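Local coordinates for glycosyl hydrolase, family 31/fibronectin type III domain protein (Clostridium perfringens, PDB 4UAP) that binds N-acetylgalactosamine through a calcium-containing family 32 carbohydrate-binding module of a family 31 glycoside hydrolase, at residues K88-V93 and I126-L131; F70-R75 and L140-I145. All blocks are in the same frame, centred on the assembly; numbering follows the deposited sequence.

Interaction 1. Residues K88-V93 and I126-L131; sequences KKVKAV and IVITAL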
ATOM      1  N   LYS A  88       4.321  -7.470  -5.486  1.00  7.94           N
ATOM      2  CA  LYS A  88       4.111  -8.268  -6.691  1.00  9.85           C
ATOM      3  C   LYS A  88       2.635  -8.604  -6.874  1.00  9.44           C
ATOM      4  O   LYS A  88       2.165  -8.777  -7.996  1.00  8.40           O
ATOM      5  CB  LYS A  88       4.920  -9.563  -6.629  1.00 10.26           C
ATOM      6  CG  LYS A  88       4.830 -10.396  -7.910  1.00 15.03           C
ATOM      7  CD  LYS A  88       5.629 -11.697  -7.813  1.00 17.20           C
ATOM      8  CE  LYS A  88       5.691 -12.395  -9.167  1.00 27.13           C
ATOM      9  NZ  LYS A  88       6.372 -13.723  -9.094  1.00 33.85           N
ATOM     10  N   LYS A  89       1.913  -8.710  -5.755  1.00  8.93           N
ATOM     11  CA  LYS A  89       0.511  -9.117  -5.764  1.00  8.84           C
ATOM     12  C   LYS A  89      -0.262  -8.450  -4.631  1.00  8.97           C
ATOM     13  O   LYS A  89       0.209  -8.372  -3.499  1.00  7.69           O
ATOM     14  CB  LYS A  89       0.398 -10.637  -5.648  1.00 10.29           C
ATOM     15  CG  LYS A  89      -1.011 -11.191  -5.773  1.00  9.17           C
ATOM     16  CD  LYS A  89      -0.923 -12.716  -5.825  1.00 19.37           C
ATOM     17  CE  LYS A  89      -2.254 -13.394  -5.607  1.00 27.96           C
ATOM     18  NZ  LYS A  89      -2.080 -14.884  -5.665  1.00 36.97           N
ATOM     19  N   VAL A  90      -1.460  -7.984  -4.942  1.00  7.46           N
ATOM     20  CA  VAL A  90      -2.220  -7.179  -4.005  1.00  7.51           C
ATOM     21  C   VAL A  90      -3.689  -7.476  -4.177  1.00  9.87           C
ATOM     22  O   VAL A  90      -4.133  -7.858  -5.261  1.00  8.99           O
ATOM     23  CB  VAL A  90      -1.955  -5.665  -4.223  1.00 10.00           C
ATOM     24  CG1 VAL A  90      -2.487  -5.205  -5.584  1.00  8.88           C
ATOM     25  CG2 VAL A  90      -2.524  -4.814  -3.074  1.00 10.65           C
ATOM     26  N   LYS A  91      -4.445  -7.318  -3.103  1.00  7.31           N
ATOM     27  CA  LYS A  91      -5.890  -7.340  -3.217  1.00 10.51           C
ATOM     28  C   LYS A  91      -6.446  -6.159  -2.446  1.00  9.50           C
ATOM     29  O   LYS A  91      -5.744  -5.540  -1.639  1.00  8.25           O
ATOM     30  CB  LYS A  91      -6.476  -8.658  -2.690  1.00 12.72           C
ATOM     31  CG  LYS A  91      -6.244  -8.903  -1.204  1.00 11.23           C
ATOM     32  CD  LYS A  91      -7.068 -10.093  -0.701  1.00 14.34           C
ATOM     33  CE  LYS A  91      -6.913 -10.242   0.808  1.00 22.26           C
ATOM     34  NZ  LYS A  91      -7.591 -11.454   1.346  1.00 25.66           N
ATOM     35  N   ALA A  92      -7.710  -5.844  -2.682  1.00  7.76           N
ATOM     36  CA  ALA A  92      -8.325  -4.758  -1.943  1.00  7.46           C
ATOM     37  C   ALA A  92      -9.821  -4.991  -1.777  1.00  9.17           C
ATOM     38  O   ALA A  92     -10.459  -5.671  -2.586  1.00  9.82           O
ATOM     39  CB  ALA A  92      -8.063  -3.428  -2.633  1.00  7.63           C
ATOM     40  N   VAL A  93     -10.355  -4.417  -0.709  1.00  8.41           N
ATOM     41  CA  VAL A  93     -11.766  -4.512  -0.363  1.00 11.30           C
ATOM     42  C   VAL A  93     -12.222  -3.137   0.090  1.00 13.35           C
ATOM     43  O   VAL A  93     -11.477  -2.436   0.783  1.00 10.15           O
ATOM     44  CB  VAL A  93     -12.014  -5.535   0.760  1.00 13.09           C
ATOM     45  CG1 VAL A  93     -13.489  -5.574   1.132  1.00 15.02           C
ATOM     46  CG2 VAL A  93     -11.529  -6.918   0.336  1.00 13.50           C
ATOM     47  N   ILE A 126     -11.219   1.541   2.931  1.00  8.40           N
ATOM     48  CA  ILE A 126     -10.627   0.673   1.927  1.00  5.71           C
ATOM     49  C   ILE A 126      -9.493  -0.087   2.583  1.00  8.12           C
ATOM     50  O   ILE A 126      -8.654   0.495   3.279  1.00  6.54           O
ATOM     51  CB  ILE A 126     -10.134   1.473   0.703  1.00 11.86           C
ATOM     52  CG1 ILE A 126     -11.344   1.945  -0.116  1.00 14.98           C
ATOM     53  CG2 ILE A 126      -9.207   0.625  -0.164  1.00  8.83           C
ATOM     54  CD1 ILE A 126     -10.992   2.751  -1.331  1.00 17.64           C
ATOM     55  N   VAL A 127      -9.495  -1.398   2.409  1.00  6.27           N
ATOM     56  CA  VAL A 127      -8.454  -2.215   3.004  1.00  6.56           C
ATOM     57  C   VAL A 127      -7.647  -2.825   1.888  1.00  6.07           C
ATOM     58  O   VAL A 127      -8.195  -3.524   1.037  1.00  8.20           O
ATOM     59  CB  VAL A 127      -9.020  -3.319   3.903  1.00  8.04           C
ATOM     60  CG1 VAL A 127      -7.870  -4.132   4.511  1.00 10.80           C
ATOM     61  CG2 VAL A 127      -9.914  -2.715   5.000  1.00  6.94           C
ATOM     62  N   ILE A 128      -6.356  -2.520   1.881  1.00  6.50           N
ATOM     63  CA  ILE A 128      -5.437  -2.994   0.842  1.00  5.48           C
ATOM     64  C   ILE A 128      -4.484  -4.006   1.438  1.00  7.15           C
ATOM     65  O   ILE A 128      -3.814  -3.722   2.424  1.00  8.28           O
ATOM     66  CB  ILE A 128      -4.626  -1.840   0.230  1.00  6.89           C
ATOM     67  CG1 ILE A 128      -5.579  -0.791  -0.357  1.00  8.40           C
ATOM     68  CG2 ILE A 128      -3.633  -2.378  -0.835  1.00  6.59           C
ATOM     69  CD1 ILE A 128      -4.912   0.481  -0.795  1.00  9.29           C
ATOM     70  N   THR A 129      -4.420  -5.193   0.853  1.00  8.69           N
ATOM     71  CA  THR A 129      -3.558  -6.222   1.402  1.00  9.00           C
ATOM     72  C   THR A 129      -2.476  -6.613   0.410  1.00  8.63           C
ATOM     73  O   THR A 129      -2.771  -7.115  -0.673  1.00  8.25           O
ATOM     74  CB  THR A 129      -4.357  -7.476   1.803  1.00 10.14           C
ATOM     75  OG1 THR A 129      -5.447  -7.091   2.648  1.00 13.04           O
ATOM     76  CG2 THR A 129      -3.464  -8.433   2.570  1.00 10.94           C
ATOM     77  N   ALA A 130      -1.225  -6.358   0.785  1.00  6.77           N
ATOM     78  CA  ALA A 130      -0.079  -6.863   0.041  1.00 10.74           C
ATOM     79  C   ALA A 130       0.055  -8.372   0.283  1.00  9.60           C
ATOM     80  O   ALA A 130       0.175  -8.815   1.423  1.00  8.33           O
ATOM     81  CB  ALA A 130       1.188  -6.124   0.456  1.00  9.14           C
ATOM     82  N   LEU A 131       0.017  -9.150  -0.796  1.00 10.48           N
ATOM     83  CA  LEU A 131      -0.009 -10.607  -0.698  1.00  9.43           C
ATOM     84  C   LEU A 131       1.351 -11.213  -0.995  1.00 12.18           C
ATOM     85  O   LEU A 131       1.708 -12.249  -0.445  1.00 14.34           O
ATOM     86  CB  LEU A 131      -1.042 -11.199  -1.662  1.00  8.81           C
ATOM     87  CG  LEU A 131      -2.469 -10.700  -1.482  1.00 12.96           C
ATOM     88  CD1 LEU A 131      -3.341 -11.213  -2.625  1.00 11.03           C
ATOM     89  CD2 LEU A 131      -2.993 -11.162  -0.132  1.00 15.38           C
TER

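Interaction 2. Residues F70-R75 and L140-I145; sequences FTIYNR and LAINEI. With CA (calcium ion), chain D; NGA (2-acetamido-2-deoxy-beta-D-galactopyranose), chain C.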
ATOM      1  N   PHE A  70      -7.673   4.555  -6.513  1.00  7.29           N
ATOM      2  CA  PHE A  70      -6.490   4.768  -5.701  1.00  8.40           C
ATOM      3  C   PHE A  70      -5.297   4.203  -6.460  1.00  8.14           C
ATOM      4  O   PHE A  70      -5.437   3.313  -7.306  1.00  6.45           O
ATOM      5  CB  PHE A  70      -6.628   4.192  -4.278  1.00  8.82           C
ATOM      6  CG  PHE A  70      -6.834   2.705  -4.204  1.00  9.46           C
ATOM      7  CD1 PHE A  70      -5.754   1.835  -4.254  1.00 10.98           C
ATOM      8  CD2 PHE A  70      -8.104   2.183  -4.010  1.00 10.33           C
ATOM      9  CE1 PHE A  70      -5.946   0.470  -4.148  1.00 13.59           C
ATOM     10  CE2 PHE A  70      -8.303   0.810  -3.914  1.00 10.96           C
ATOM     11  CZ  PHE A  70      -7.224  -0.042  -3.975  1.00  8.82           C
ATOM     12  N   THR A  71      -4.137   4.783  -6.180  1.00  6.99           N
ATOM     13  CA  THR A  71      -2.913   4.517  -6.911  1.00  6.42           C
ATOM     14  C   THR A  71      -1.801   4.169  -5.941  1.00  9.43           C
ATOM     15  O   THR A  71      -1.470   4.966  -5.059  1.00  6.63           O
ATOM     16  CB  THR A  71      -2.488   5.732  -7.749  1.00  9.26           C
ATOM     17  OG1 THR A  71      -3.500   6.010  -8.731  1.00 12.29           O
ATOM     18  CG2 THR A  71      -1.161   5.469  -8.439  1.00  9.93           C
ATOM     19  N   ILE A  72      -1.241   2.975  -6.115  1.00  5.70           N
ATOM     20  CA  ILE A  72      -0.143   2.487  -5.302  1.00  8.11           C
ATOM     21  C   ILE A  72       1.159   2.739  -6.060  1.00  8.40           C
ATOM     22  O   ILE A  72       1.292   2.336  -7.217  1.00  7.17           O
ATOM     23  CB  ILE A  72      -0.301   0.978  -4.986  1.00  8.02           C
ATOM     24  CG1 ILE A  72      -1.657   0.718  -4.298  1.00  8.44           C
ATOM     25  CG2 ILE A  72       0.861   0.479  -4.119  1.00  7.32           C
ATOM     26  CD1 ILE A  72      -2.020  -0.759  -4.154  1.00  8.80           C
ATOM     27  N   TYR A  73       2.095   3.434  -5.419  1.00  4.78           N
ATOM     28  CA  TYR A  73       3.388   3.701  -6.024  1.00  8.00           C
ATOM     29  C   TYR A  73       4.407   2.674  -5.543  1.00  7.85           C
ATOM     30  O   TYR A  73       4.703   2.573  -4.348  1.00  6.54           O
ATOM     31  CB  TYR A  73       3.851   5.121  -5.701  1.00  7.37           C
ATOM     32  CG  TYR A  73       3.018   6.194  -6.376  1.00  9.39           C
ATOM     33  CD1 TYR A  73       1.801   6.610  -5.831  1.00 10.62           C
ATOM     34  CD2 TYR A  73       3.448   6.789  -7.566  1.00 13.27           C
ATOM     35  CE1 TYR A  73       1.040   7.590  -6.449  1.00 15.31           C
ATOM     36  CE2 TYR A  73       2.683   7.764  -8.197  1.00 15.38           C
ATOM     37  CZ  TYR A  73       1.493   8.164  -7.632  1.00 16.12           C
ATOM     38  OH  TYR A  73       0.750   9.138  -8.252  1.00 20.31           O
ATOM     39  N   ASN A  74       4.928   1.900  -6.491  1.00  8.36           N
ATOM     40  CA  ASN A  74       5.804   0.786  -6.177  1.00  8.96           C
ATOM     41  C   ASN A  74       7.269   1.189  -6.189  1.00  9.01           C
ATOM     42  O   ASN A  74       7.654   2.144  -6.858  1.00  7.98           O
ATOM     43  CB  ASN A  74       5.569  -0.356  -7.162  1.00  9.22           C
ATOM     44  CG  ASN A  74       4.164  -0.907  -7.067  1.00 10.52           C
ATOM     45  OD1 ASN A  74       3.712  -1.270  -5.984  1.00  9.19           O
ATOM     46  ND2 ASN A  74       3.449  -0.926  -8.190  1.00  9.02           N
ATOM     47  N   ARG A  75       8.080   0.452  -5.440  1.00  6.64           N
ATOM     48  CA  ARG A  75       9.496   0.769  -5.349  1.00  7.53           C
ATOM     49  C   ARG A  75      10.190   0.376  -6.646  1.00  7.26           C
ATOM     50  O   ARG A  75      10.213  -0.797  -7.012  1.00  9.51           O
ATOM     51  CB  ARG A  75      10.151   0.063  -4.161  1.00  6.68           C
ATOM     52  CG  ARG A  75      11.632   0.413  -4.019  1.00  9.64           C
ATOM     53  CD  ARG A  75      12.302  -0.427  -2.959  1.00  9.01           C
ATOM     54  NE  ARG A  75      13.711  -0.080  -2.849  1.00 13.58           N
ATOM     55  CZ  ARG A  75      14.536  -0.616  -1.958  1.00 18.32           C
ATOM     56  NH1 ARG A  75      14.083  -1.530  -1.106  1.00 11.95           N
ATOM     57  NH2 ARG A  75      15.806  -0.238  -1.924  1.00 14.68           N
ATOM     58  N   LEU A 140       8.795  -6.167   1.795  1.00  6.76           N
ATOM     59  CA  LEU A 140       7.800  -5.345   1.109  1.00  5.78           C
ATOM     60  C   LEU A 140       8.202  -3.886   1.181  1.00  7.89           C
ATOM     61  O   LEU A 140       8.560  -3.398   2.254  1.00  7.48           O
ATOM     62  CB  LEU A 140       6.409  -5.521   1.742  1.00  6.54           C
ATOM     63  CG  LEU A 140       5.306  -4.672   1.101  1.00  9.46           C
ATOM     64  CD1 LEU A 140       4.989  -5.187  -0.308  1.00  7.08           C
ATOM     65  CD2 LEU A 140       4.067  -4.640   1.971  1.00  9.73           C
ATOM     66  N   ALA A 141       8.126  -3.190   0.051  1.00  4.61           N
ATOM     67  CA  ALA A 141       8.377  -1.756   0.015  1.00  5.54           C
ATOM     68  C   ALA A 141       7.305  -1.075  -0.817  1.00  7.46           C
ATOM     69  O   ALA A 141       7.062  -1.454  -1.960  1.00  9.05           O
ATOM     70  CB  ALA A 141       9.768  -1.456  -0.553  1.00  5.97           C
ATOM     71  N   ILE A 142       6.663  -0.067  -0.237  1.00  6.77           N
ATOM     72  CA  ILE A 142       5.679   0.738  -0.947  1.00  5.64           C
ATOM     73  C   ILE A 142       6.011   2.216  -0.755  1.00  6.58           C
ATOM     74  O   ILE A 142       6.232   2.654   0.372  1.00  6.90           O
ATOM     75  CB  ILE A 142       4.247   0.439  -0.444  1.00  5.52           C
ATOM     76  CG1 ILE A 142       3.903  -1.039  -0.683  1.00  7.33           C
ATOM     77  CG2 ILE A 142       3.235   1.368  -1.117  1.00  5.41           C
ATOM     78  CD1 ILE A 142       2.554  -1.477  -0.038  1.00  8.73           C
ATOM     79  N   ASN A 143       6.067   2.978  -1.847  1.00  6.87           N
ATOM     80  CA  ASN A 143       6.398   4.403  -1.766  1.00  5.55           C
ATOM     81  C   ASN A 143       5.273   5.259  -1.202  1.00  4.92           C
ATOM     82  O   ASN A 143       5.497   6.164  -0.414  1.00  6.51           O
ATOM     83  CB  ASN A 143       6.760   4.954  -3.151  1.00  5.96           C
ATOM     84  CG  ASN A 143       7.910   4.223  -3.790  1.00  7.90           C
ATOM     85  OD1 ASN A 143       8.548   3.369  -3.165  1.00  6.09           O
ATOM     86  ND2 ASN A 143       8.198   4.566  -5.048  1.00  6.67           N
ATOM     87  N   GLU A 144       4.054   4.987  -1.644  1.00  5.71           N
ATOM     88  CA  GLU A 144       2.941   5.888  -1.386  1.00  7.64           C
ATOM     89  C   GLU A 144       1.677   5.242  -1.905  1.00  7.09           C
ATOM     90  O   GLU A 144       1.726   4.458  -2.849  1.00  7.05           O
ATOM     91  CB  GLU A 144       3.157   7.253  -2.074  1.00  7.47           C
ATOM     92  CG  GLU A 144       2.120   8.346  -1.686  1.00  8.32           C
ATOM     93  CD  GLU A 144       2.540   9.164  -0.462  1.00  9.62           C
ATOM     94  OE1 GLU A 144       1.819  10.108  -0.086  1.00 10.34           O
ATOM     95  OE2 GLU A 144       3.598   8.865   0.133  1.00 10.31           O
ATOM     96  N   ILE A 145       0.551   5.558  -1.279  1.00  6.96           N
ATOM     97  CA  ILE A 145      -0.739   5.203  -1.837  1.00  8.40           C
ATOM     98  C   ILE A 145      -1.571   6.473  -1.846  1.00 11.57           C
ATOM     99  O   ILE A 145      -1.711   7.123  -0.814  1.00  8.38           O
ATOM    100  CB  ILE A 145      -1.444   4.082  -1.037  1.00 10.34           C
ATOM    101  CG1 ILE A 145      -0.593   2.801  -1.081  1.00  6.70           C
ATOM    102  CG2 ILE A 145      -2.849   3.830  -1.607  1.00  9.59           C
ATOM    103  CD1 ILE A 145      -1.144   1.618  -0.233  1.00  7.36           C
TER
HETATM  104 CA    CA D 202       5.659   8.082   0.836  1.00  7.87          CA
HETATM  105  C1  NGA C 201      17.832  -4.553   1.493  1.00 33.04           C
HETATM  106  C2  NGA C 201      17.450  -3.273   0.756  1.00 24.90           C
HETATM  107  C3  NGA C 201      16.562  -2.422   1.641  1.00 19.79           C
HETATM  108  C4  NGA C 201      15.398  -3.274   2.129  1.00 17.64           C
HETATM  109  C5  NGA C 201      15.956  -4.434   2.953  1.00 16.62           C
HETATM  110  C6  NGA C 201      14.934  -5.415   3.513  1.00 21.30           C
HETATM  111  C7  NGA C 201      18.879  -2.145  -0.908  1.00 34.18           C
HETATM  112  C8  NGA C 201      20.132  -1.346  -1.123  1.00 28.63           C
HETATM  113  N2  NGA C 201      18.636  -2.513   0.357  1.00 28.96           N
HETATM  114  O1  NGA C 201      18.304  -5.474   0.539  1.00 38.69           O
HETATM  115  O3  NGA C 201      16.148  -1.311   0.883  1.00 20.64           O
HETATM  116  O4  NGA C 201      14.698  -3.766   1.006  1.00 16.40           O
HETATM  117  O5  NGA C 201      16.769  -5.219   2.132  1.00 28.17           O
HETATM  118  O6  NGA C 201      15.607  -6.502   4.141  1.00 13.30           O
HETATM  119  O7  NGA C 201      18.146  -2.424  -1.868  1.00 23.92           O
HETATM  120  O   HOH W   1       5.924  -1.774  -4.297  1.00  6.03           O

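Interaction 1. Residues K88-V93 and I126-L131
Lys91 and Thr129 face each other as a hydrogen-bonded pair of two antiparallel strands within one sheet of the beta-sandwich. Lys91 N reaches Thr129 O at 3.0 Å and Thr129 N returns to Lys91 O at 2.8 Å; Val93 and Val127 repeat the reciprocal pair, and Leu131 N adds a fifth bond to Lys89 O. On the outward face the two side chains lie side by side, and Lys91 CG touches Thr129 CB at 3.8 Å. CG of Lys91 sits between its backbone N and carbonyl carbon (chi1 63°), and from there the extended chain carries CE past Thr129 while the ammonium continues outward. Leu131 CD1 rests on methylenes of both Lys89 and Lys91, so the lysines give aliphatic cover and keep their charges at the surface. Beta-branched Val93 and Val127 suit their own extended backbone.

The inward face is apolar. Small Ala92 leaves room for Phe70 of strand 64-74, which Ile128 also touches. Strands 55-61 and 99-106 flank the pair, and at its start Lys88 and Lys89 form a classic beta bulge opposite Asp132. Between the two strands, Val90 CG2 meets Ile128 CG2 at 3.5 Å, tighter than usual van der Waals contact.

Interaction 2. Residues F70-R75 and L140-I145
Arg75 lies beside Ala141 and Asn143, and its side chain runs from there to the sugar. CB lies 3.8 Å from Asn143 OD1 and also touches the methyl of Ala141. CG is anti to the backbone N (chi1 -178°), and the chain stays extended through NE, with CD passing Ala141 CB at 3.6 Å; a small alanine allows this close passage. At the tip, NH1 donates to O3 of the N-acetylgalactosamine at 2.9 Å and to O4 of the same sugar at 3.1 Å. NH2 adds weak bonds to O3 and to the acetamido oxygen O7, so O3 receives both terminal nitrogens at the guanidinium edge. The long, many-handed arginine thus spans the distance from sheet to ligand, where Ile42 N supplies another hydrogen bond.

Behind the tip lies an antiparallel strand pair of the beta-sandwich, whose loops carry the galacto-specific pocket of this CBM32 module. Tyr73 N binds Glu144 O almost straight, and Asn143 N donates to Tyr73 O through a more bent bond. A water donates a hydrogen bond to Asn74 OD1 and another to Ala141 O, tying the two strands together. On the inner face, Ile72 CG1 packs against Ile145 CG1 at 4.0 Å, the two isoleucines lying side by side, while Ile72 CG2 crosses to Ile142 CG2.

On the other face, the Tyr73 ring presents its edge to Glu144 O, and its OH is hydrogen-bonded to Glu146 OE1. In Glu144 the turn about CB-CG (chi2 89°) swings CD out of the extended line. Its OE2 binds calcium at 2.3 Å, with Asn143 O as a second ligand; Lys23, Asp26, Thr28 and Ser35 complete the site. The other carboxylate oxygen, OE1, is held by Gly27 N.

Overall arrangement
The two strand pairs belong to opposing sheets of the sandwich and meet in its core. Phe70 of interaction 2 joins them: its CE1 lies 3.5 Å from Ile128 CD1, while CZ touches Ala92 CB. Further along, Leu140 CD2 packs on Ala130 CB. Interaction 1 is partly buried, with a regular ladder of backbone bonds, an apolar inner side and lysines outside. Interaction 2 is almost wholly buried; its ladder is less regular, and it adds a bridging water, two calcium ligands and, through Arg75, hydrogen bonds to the sugar. The calcium is about 13 Å from the Ile128 side chain and the sugar about 14 Å from that of Ala130, so interaction 1 takes no direct part in either site.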